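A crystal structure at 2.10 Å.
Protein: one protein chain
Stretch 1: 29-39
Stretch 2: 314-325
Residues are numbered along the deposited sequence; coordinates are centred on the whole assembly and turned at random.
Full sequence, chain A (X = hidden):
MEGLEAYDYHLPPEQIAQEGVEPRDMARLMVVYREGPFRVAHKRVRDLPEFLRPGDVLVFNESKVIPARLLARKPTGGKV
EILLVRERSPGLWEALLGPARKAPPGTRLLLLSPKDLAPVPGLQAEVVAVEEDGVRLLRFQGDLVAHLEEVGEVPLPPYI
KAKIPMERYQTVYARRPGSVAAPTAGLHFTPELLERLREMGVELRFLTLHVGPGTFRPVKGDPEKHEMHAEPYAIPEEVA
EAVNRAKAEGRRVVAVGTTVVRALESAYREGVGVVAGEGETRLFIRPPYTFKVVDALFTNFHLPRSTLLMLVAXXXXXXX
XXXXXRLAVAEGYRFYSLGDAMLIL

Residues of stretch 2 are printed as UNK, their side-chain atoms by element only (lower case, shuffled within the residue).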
ATOM      1  N   LEU A  29       8.827  12.327 -12.702  1.00 20.16           N
ATOM      2  CA  LEU A  29       7.610  11.630 -13.082  1.00 19.86           C
ATOM      3  C   LEU A  29       7.648  11.313 -14.570  1.00 19.09           C
ATOM      4  O   LEU A  29       7.716  12.220 -15.406  1.00 16.96           O
ATOM      5  CB  LEU A  29       6.373  12.492 -12.781  1.00 18.88           C
ATOM      6  CG  LEU A  29       5.034  11.965 -13.306  1.00 18.13           C
ATOM      7  CD1 LEU A  29       4.665  10.669 -12.570  1.00 18.45           C
ATOM      8  CD2 LEU A  29       3.946  13.011 -13.116  1.00 19.98           C
ATOM      9  N   MET A  30       7.628  10.026 -14.904  1.00 18.26           N
ATOM     10  CA  MET A  30       7.620   9.638 -16.304  1.00 19.06           C
ATOM     11  C   MET A  30       6.171   9.379 -16.678  1.00 19.62           C
ATOM     12  O   MET A  30       5.511   8.527 -16.076  1.00 21.15           O
ATOM     13  CB  MET A  30       8.444   8.361 -16.550  1.00 17.46           C
ATOM     14  CG  MET A  30       8.408   7.911 -18.009  1.00 21.79           C
ATOM     15  SD  MET A  30       9.145   6.279 -18.360  1.00 25.35           S
ATOM     16  CE  MET A  30      10.851   6.718 -18.385  1.00 19.72           C
ATOM     17  N   VAL A  31       5.666  10.128 -17.652  1.00 18.93           N
ATOM     18  CA  VAL A  31       4.297   9.934 -18.105  1.00 19.46           C
ATOM     19  C   VAL A  31       4.355   9.089 -19.376  1.00 20.61           C
ATOM     20  O   VAL A  31       5.044   9.450 -20.333  1.00 19.28           O
ATOM     21  CB  VAL A  31       3.608  11.279 -18.431  1.00 19.39           C
ATOM     22  CG1 VAL A  31       2.166  11.027 -18.887  1.00 17.91           C
ATOM     23  CG2 VAL A  31       3.630  12.198 -17.198  1.00 20.17           C
ATOM     24  N   VAL A  32       3.659   7.956 -19.381  1.00 20.84           N
ATOM     25  CA  VAL A  32       3.643   7.095 -20.564  1.00 23.03           C
ATOM     26  C   VAL A  32       2.201   6.720 -20.900  1.00 23.79           C
ATOM     27  O   VAL A  32       1.369   6.565 -20.008  1.00 23.36           O
ATOM     28  CB  VAL A  32       4.502   5.817 -20.341  1.00 24.79           C
ATOM     29  CG1 VAL A  32       3.975   5.034 -19.161  1.00 26.94           C
ATOM     30  CG2 VAL A  32       4.498   4.953 -21.603  1.00 22.10           C
ATOM     31  N   TYR A  33       1.899   6.585 -22.188  1.00 25.56           N
ATOM     32  CA  TYR A  33       0.539   6.262 -22.613  1.00 26.37           C
ATOM     33  C   TYR A  33       0.304   4.804 -23.021  1.00 27.74           C
ATOM     34  O   TYR A  33       1.134   4.204 -23.705  1.00 26.43           O
ATOM     35  CB  TYR A  33       0.135   7.197 -23.752  1.00 26.78           C
ATOM     36  CG  TYR A  33       0.215   8.659 -23.375  1.00 28.41           C
ATOM     37  CD1 TYR A  33       1.440   9.323 -23.343  1.00 28.51           C
ATOM     38  CD2 TYR A  33      -0.929   9.370 -23.005  1.00 27.72           C
ATOM     39  CE1 TYR A  33       1.527  10.658 -22.949  1.00 28.17           C
ATOM     40  CE2 TYR A  33      -0.853  10.706 -22.607  1.00 27.49           C
ATOM     41  CZ  TYR A  33       0.381  11.342 -22.581  1.00 29.26           C
ATOM     42  OH  TYR A  33       0.473  12.653 -22.166  1.00 29.25           O
ATOM     43  N   ARG A  34      -0.836   4.253 -22.593  1.00 28.38           N
ATOM     44  CA  ARG A  34      -1.223   2.867 -22.887  1.00 30.03           C
ATOM     45  C   ARG A  34      -1.543   2.682 -24.359  1.00 30.62           C
ATOM     46  O   ARG A  34      -1.225   1.650 -24.948  1.00 31.56           O
ATOM     47  CB  ARG A  34      -2.496   2.451 -22.134  1.00 30.69           C
ATOM     48  CG  ARG A  34      -2.546   2.693 -20.649  1.00 36.07           C
ATOM     49  CD  ARG A  34      -3.956   2.375 -20.126  1.00 35.12           C
ATOM     50  NE  ARG A  34      -4.213   0.940 -20.023  1.00 35.48           N
ATOM     51  CZ  ARG A  34      -5.394   0.414 -19.698  1.00 34.90           C
ATOM     52  NH1 ARG A  34      -6.429   1.205 -19.455  1.00 33.41           N
ATOM     53  NH2 ARG A  34      -5.533  -0.903 -19.590  1.00 32.82           N
ATOM     54  N   GLU A  35      -2.212   3.679 -24.928  1.00 30.13           N
ATOM     55  CA  GLU A  35      -2.636   3.652 -26.322  1.00 31.68           C
ATOM     56  C   GLU A  35      -1.832   4.605 -27.200  1.00 31.18           C
ATOM     57  O   GLU A  35      -1.127   5.488 -26.704  1.00 30.05           O
ATOM     58  CB  GLU A  35      -4.118   4.021 -26.405  1.00 34.18           C
ATOM     59  CG  GLU A  35      -5.034   3.112 -25.602  1.00 39.39           C
ATOM     60  CD  GLU A  35      -6.380   3.754 -25.322  1.00 45.70           C
ATOM     61  OE1 GLU A  35      -6.417   4.760 -24.575  1.00 47.50           O
ATOM     62  OE2 GLU A  35      -7.401   3.261 -25.850  1.00 47.83           O
ATOM     63  N   GLY A  36      -1.960   4.420 -28.511  1.00 30.31           N
ATOM     64  CA  GLY A  36      -1.245   5.256 -29.453  1.00 28.37           C
ATOM     65  C   GLY A  36       0.232   4.914 -29.482  1.00 27.23           C
ATOM     66  O   GLY A  36       0.660   3.962 -28.829  1.00 26.04           O
ATOM     67  N   PRO A  37       1.040   5.684 -30.224  1.00 27.80           N
ATOM     68  CA  PRO A  37       2.484   5.464 -30.342  1.00 27.07           C
ATOM     69  C   PRO A  37       3.212   5.546 -29.007  1.00 27.44           C
ATOM     70  O   PRO A  37       2.715   6.141 -28.044  1.00 27.85           O
ATOM     71  CB  PRO A  37       2.934   6.583 -31.278  1.00 27.22           C
ATOM     72  CG  PRO A  37       1.710   6.900 -32.069  1.00 29.26           C
ATOM     73  CD  PRO A  37       0.627   6.849 -31.025  1.00 27.91           C
ATOM     74  N   PHE A  38       4.395   4.945 -28.958  1.00 24.63           N
ATOM     75  CA  PHE A  38       5.216   4.998 -27.762  1.00 23.98           C
ATOM     76  C   PHE A  38       5.566   6.478 -27.581  1.00 24.90           C
ATOM     77  O   PHE A  38       6.075   7.114 -28.497  1.00 24.39           O
ATOM     78  CB  PHE A  38       6.505   4.203 -27.967  1.00 22.66           C
ATOM     79  CG  PHE A  38       7.427   4.215 -26.777  1.00 21.58           C
ATOM     80  CD1 PHE A  38       7.236   3.324 -25.723  1.00 21.90           C
ATOM     81  CD2 PHE A  38       8.487   5.112 -26.711  1.00 18.99           C
ATOM     82  CE1 PHE A  38       8.091   3.324 -24.621  1.00 22.23           C
ATOM     83  CE2 PHE A  38       9.350   5.123 -25.615  1.00 20.47           C
ATOM     84  CZ  PHE A  38       9.154   4.228 -24.567  1.00 21.89           C
ATOM     85  N   ARG A  39       5.281   7.025 -26.409  1.00 24.14           N
ATOM     86  CA  ARG A  39       5.596   8.420 -26.138  1.00 26.55           C
ATOM     87  C   ARG A  39       5.548   8.667 -24.642  1.00 25.65           C
ATOM     88  O   ARG A  39       4.674   8.156 -23.940  1.00 24.32           O
ATOM     89  CB  ARG A  39       4.624   9.358 -26.869  1.00 28.44           C
ATOM     90  CG  ARG A  39       3.172   9.241 -26.455  1.00 27.27           C
ATOM     91  CD  ARG A  39       2.287  10.080 -27.373  1.00 30.18           C
ATOM     92  NE  ARG A  39       0.890  10.081 -26.948  1.00 28.76           N
ATOM     93  CZ  ARG A  39       0.094   9.015 -26.959  1.00 30.00           C
ATOM     94  NH1 ARG A  39       0.543   7.834 -27.385  1.00 25.01           N
ATOM     95  NH2 ARG A  39      -1.157   9.128 -26.530  1.00 27.92           N
ATOM     96  N   UNK A 314       0.532  -5.663 -16.975  1.00 18.89           N
ATOM     97  CA  UNK A 314      -0.840  -6.015 -17.330  1.00 20.57           C
ATOM     98  C   UNK A 314      -1.635  -4.771 -17.705  1.00 20.18           C
ATOM     99  O   UNK A 314      -2.531  -4.819 -18.545  1.00 21.13           O
ATOM    100  c   UNK A 314      -1.521  -6.737 -16.159  1.00 19.66           C
ATOM    101  N   UNK A 315      -1.295  -3.651 -17.081  1.00 20.70           N
ATOM    102  CA  UNK A 315      -1.991  -2.398 -17.336  1.00 20.97           C
ATOM    103  C   UNK A 315      -1.477  -1.681 -18.582  1.00 20.88           C
ATOM    104  O   UNK A 315      -2.254  -1.242 -19.427  1.00 20.96           O
ATOM    105  c   UNK A 315      -4.449   1.941 -16.291  1.00 20.10           C
ATOM    106  c   UNK A 315      -4.124  -0.428 -16.007  1.00 23.02           C
ATOM    107  c   UNK A 315      -1.843  -1.472 -16.126  1.00 20.77           C
ATOM    108  c   UNK A 315      -3.077   2.101 -16.454  1.00 21.28           C
ATOM    109  c   UNK A 315      -2.230   0.992 -16.391  1.00 23.08           C
ATOM    110  c   UNK A 315      -2.747  -0.280 -16.170  1.00 21.98           C
ATOM    111  c   UNK A 315      -4.976   0.673 -16.066  1.00 21.99           C
ATOM    112  N   UNK A 316      -0.159  -1.579 -18.699  1.00 22.06           N
ATOM    113  CA  UNK A 316       0.463  -0.882 -19.825  1.00 22.37           C
ATOM    114  C   UNK A 316       0.869  -1.749 -21.020  1.00 21.77           C
ATOM    115  O   UNK A 316       1.047  -1.234 -22.125  1.00 19.84           O
ATOM    116  c   UNK A 316       3.768   1.247 -19.553  1.00 20.27           C
ATOM    117  c   UNK A 316       2.623   0.577 -20.315  1.00 21.43           C
ATOM    118  c   UNK A 316       1.849   1.585 -21.133  1.00 16.88           C
ATOM    119  c   UNK A 316       1.693  -0.123 -19.315  1.00 21.09           C
ATOM    120  N   UNK A 317       1.004  -3.055 -20.801  1.00 21.80           N
ATOM    121  CA  UNK A 317       1.444  -3.956 -21.857  1.00 20.88           C
ATOM    122  C   UNK A 317       2.875  -4.354 -21.511  1.00 23.33           C
ATOM    123  O   UNK A 317       3.698  -3.492 -21.188  1.00 21.23           O
ATOM    124  N   UNK A 318       3.191  -5.644 -21.582  1.00 20.65           N
ATOM    125  CA  UNK A 318       4.527  -6.105 -21.219  1.00 23.94           C
ATOM    126  C   UNK A 318       5.679  -5.478 -22.005  1.00 23.06           C
ATOM    127  O   UNK A 318       6.621  -4.956 -21.411  1.00 22.41           O
ATOM    128  n   UNK A 318       4.110 -11.237 -23.575  1.00 43.31           N
ATOM    129  c   UNK A 318       5.945  -8.202 -20.833  1.00 33.49           C
ATOM    130  n   UNK A 318       5.586 -10.354 -22.043  1.00 40.49           N
ATOM    131  c   UNK A 318       4.345 -10.693 -22.385  1.00 43.28           C
ATOM    132  n   UNK A 318       3.333 -10.484 -21.547  1.00 42.01           N
ATOM    133  c   UNK A 318       4.610  -7.635 -21.312  1.00 28.04           C
ATOM    134  c   UNK A 318       5.954  -9.735 -20.770  1.00 36.34           C
ATOM    135  N   UNK A 319       5.609  -5.526 -23.330  1.00 23.46           N
ATOM    136  CA  UNK A 319       6.670  -4.965 -24.160  1.00 24.06           C
ATOM    137  C   UNK A 319       6.816  -3.454 -23.953  1.00 23.53           C
ATOM    138  O   UNK A 319       7.927  -2.971 -23.767  1.00 25.40           O
ATOM    139  c   UNK A 319       7.378  -4.663 -26.643  1.00 23.99           C
ATOM    140  o   UNK A 319       9.678  -4.008 -26.651  1.00 28.93           O
ATOM    141  c   UNK A 319       6.408  -5.291 -25.638  1.00 22.96           C
ATOM    142  o   UNK A 319       9.186  -5.914 -25.686  1.00 24.96           O
ATOM    143  c   UNK A 319       8.849  -4.878 -26.296  1.00 25.82           C
ATOM    144  N   UNK A 320       5.709  -2.714 -23.969  1.00 22.28           N
ATOM    145  CA  UNK A 320       5.787  -1.267 -23.766  1.00 21.72           C
ATOM    146  C   UNK A 320       6.298  -0.933 -22.366  1.00 22.82           C
ATOM    147  O   UNK A 320       6.998   0.067 -22.171  1.00 22.03           O
ATOM    148  n   UNK A 320       2.841   1.968 -28.124  1.00 20.65           N
ATOM    149  c   UNK A 320       4.424  -0.594 -24.004  1.00 22.46           C
ATOM    150  c   UNK A 320       3.346   1.659 -24.503  1.00 23.91           C
ATOM    151  n   UNK A 320       3.475   1.563 -25.954  1.00 21.47           N
ATOM    152  n   UNK A 320       1.628   2.862 -26.383  1.00 22.82           N
ATOM    153  c   UNK A 320       2.652   2.136 -26.820  1.00 21.15           C
ATOM    154  c   UNK A 320       4.462   0.920 -23.784  1.00 21.84           C
ATOM    155  N   UNK A 321       5.955  -1.769 -21.390  1.00 21.00           N
ATOM    156  CA  UNK A 321       6.413  -1.549 -20.024  1.00 19.95           C
ATOM    157  C   UNK A 321       7.929  -1.720 -19.931  1.00 21.25           C
ATOM    158  O   UNK A 321       8.617  -0.883 -19.345  1.00 21.99           O
ATOM    159  o   UNK A 321       4.331  -2.226 -18.973  1.00 17.03           O
ATOM    160  c   UNK A 321       6.335  -2.389 -17.645  1.00 18.91           C
ATOM    161  c   UNK A 321       5.731  -2.523 -19.037  1.00 19.28           C
ATOM    162  N   UNK A 322       8.456  -2.796 -20.511  1.00 20.25           N
ATOM    163  CA  UNK A 322       9.902  -3.025 -20.480  1.00 21.54           C
ATOM    164  C   UNK A 322      10.638  -1.901 -21.222  1.00 19.84           C
ATOM    165  O   UNK A 322      11.711  -1.471 -20.809  1.00 21.37           O
ATOM    166  c   UNK A 322       9.598  -5.591 -20.403  1.00 27.49           C
ATOM    167  c   UNK A 322      10.001  -5.607 -18.937  1.00 28.33           C
ATOM    168  c   UNK A 322      10.030  -6.880 -21.090  1.00 30.18           C
ATOM    169  c   UNK A 322      10.240  -4.385 -21.103  1.00 24.63           C
ATOM    170  N   UNK A 323      10.060  -1.433 -22.322  1.00 20.09           N
ATOM    171  CA  UNK A 323      10.661  -0.348 -23.091  1.00 21.38           C
ATOM    172  C   UNK A 323      10.759   0.914 -22.221  1.00 21.42           C
ATOM    173  O   UNK A 323      11.812   1.546 -22.142  1.00 21.79           O
ATOM    174  o   UNK A 323       8.725  -1.929 -27.295  1.00 27.33           O
ATOM    175  c   UNK A 323       9.816  -0.055 -24.336  1.00 20.28           C
ATOM    176  c   UNK A 323       9.966  -1.080 -25.453  1.00 23.10           C
ATOM    177  o   UNK A 323       8.109   0.009 -26.470  1.00 25.71           O
ATOM    178  c   UNK A 323       8.854  -0.994 -26.478  1.00 25.71           C
ATOM    179  N   UNK A 324       9.658   1.264 -21.562  1.00 21.29           N
ATOM    180  CA  UNK A 324       9.621   2.444 -20.700  1.00 20.99           C
ATOM    181  C   UNK A 324      10.605   2.316 -19.545  1.00 21.60           C
ATOM    182  O   UNK A 324      11.234   3.298 -19.141  1.00 20.56           O
ATOM    183  c   UNK A 324       8.205   2.659 -20.163  1.00 22.14           C
ATOM    184  N   UNK A 325      10.738   1.106 -19.009  1.00 20.51           N
ATOM    185  CA  UNK A 325      11.658   0.880 -17.901  1.00 21.91           C
ATOM    186  C   UNK A 325      13.108   1.016 -18.351  1.00 22.22           C
ATOM    187  O   UNK A 325      13.944   1.543 -17.622  1.00 22.66           O
ATOM    188  c   UNK A 325      10.962  -0.733 -14.802  1.00 21.61           C
ATOM    189  c   UNK A 325       8.279  -0.122 -15.139  1.00 22.59           C
ATOM    190  c   UNK A 325       9.140  -0.166 -16.242  1.00 23.04           C
ATOM    191  c   UNK A 325      10.118  -0.687 -13.700  1.00 22.45           C
ATOM    192  c   UNK A 325      11.430  -0.500 -17.276  1.00 22.26           C
ATOM    193  c   UNK A 325      10.491  -0.473 -16.086  1.00 23.21           C
ATOM    194  o   UNK A 325       7.945  -0.340 -12.771  1.00 23.04           O
ATOM    195  c   UNK A 325       8.779  -0.383 -13.872  1.00 22.65           C
TER
HETATM  196  O   HOH W   1       0.374  -0.569 -24.619  1.00 32.02           O
HETATM  197  O   HOH W   2      -4.797  -3.294 -20.055  1.00 40.16           O

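Position 314 carries a single carbon, directed away from stretch 1: Ala-314. Its contribution is backbone, its O accepting from water 2, which in turn takes a weak hydrogen bond from Arg-34 NH2.

Position 315 has one carbon leading to a ring of six carbons with no heteroatom, lying flat under the Arg-34 guanidinium. This is Phe-315. The planes meet at 10°, and Arg-34 CZ sits 3.9 Å from the centroid of the Phe-315 ring, a cation-pi stack over the face. The same arginine also reaches the backbone, with Arg-34 NE donating to Phe-315 O at 3.0 Å.

At 316 four carbons fork at the second, the pattern of leucine; isoleucine would branch at the first. One tip of Leu-316, CD2, packs 3.8 Å from Val-32 CG1, while CD1 lies 3.8 Å from Arg-34 CA.

Position 317 has no side-chain atoms, hence Gly-317. Its phi of 107° closes one helix and it caps the next; a CB here would jam against the preceding carbonyl O.

Position 318 shows three carbons, a nitrogen, then a carbon bearing two nitrogens: Arg-318, out of reach of stretch 1. Position 319, three carbons with two oxygens on the third, is Glu-319, also out of reach.

Position 320 repeats the guanidinium pattern, but here its end turns into the loop of stretch 1. It is Arg-320, whose NH1 donates to Tyr-33 O at 3.0 Å and to Gly-36 O at 2.9 Å; NH2 joins on Gly-36 O at 3.0 Å.

Position 321 has one carbon carrying an oxygen and a carbon, so it is Thr-321, pointing away and bonding back to Gly-317 O through OG1. Position 322, four carbons forked at the second, is Leu-322, out of reach.

Position 323 has three carbons and a terminal pair of oxygens: Glu-323, with OE1 3.5 Å from Phe-38 CD1. Position 324 bears one carbon aimed at stretch 1, Ala-324; its CB lies 4.2 Å from Met-30 SD. Position 325, a six-carbon ring with an oxygen, is Tyr-325, directed away.

The contact combines apolar packing with two reciprocal arginines. Met-30 and Val-32 meet Ala-324 and Leu-316, respectively. Arg-34 reads a carbonyl and a ring face on stretch 2, while Arg-320 gathers loop carbonyls on stretch 1. Water 1 donates to both Arg-34 O and Leu-316 O, joining two acceptors that could not pair directly. The rule is economical: guanidinium groups bind backbone oxygens, holding an irregular loop without a salt bridge between the stretches.

Stretch 2 (314-325) AFLGRERTLEAY
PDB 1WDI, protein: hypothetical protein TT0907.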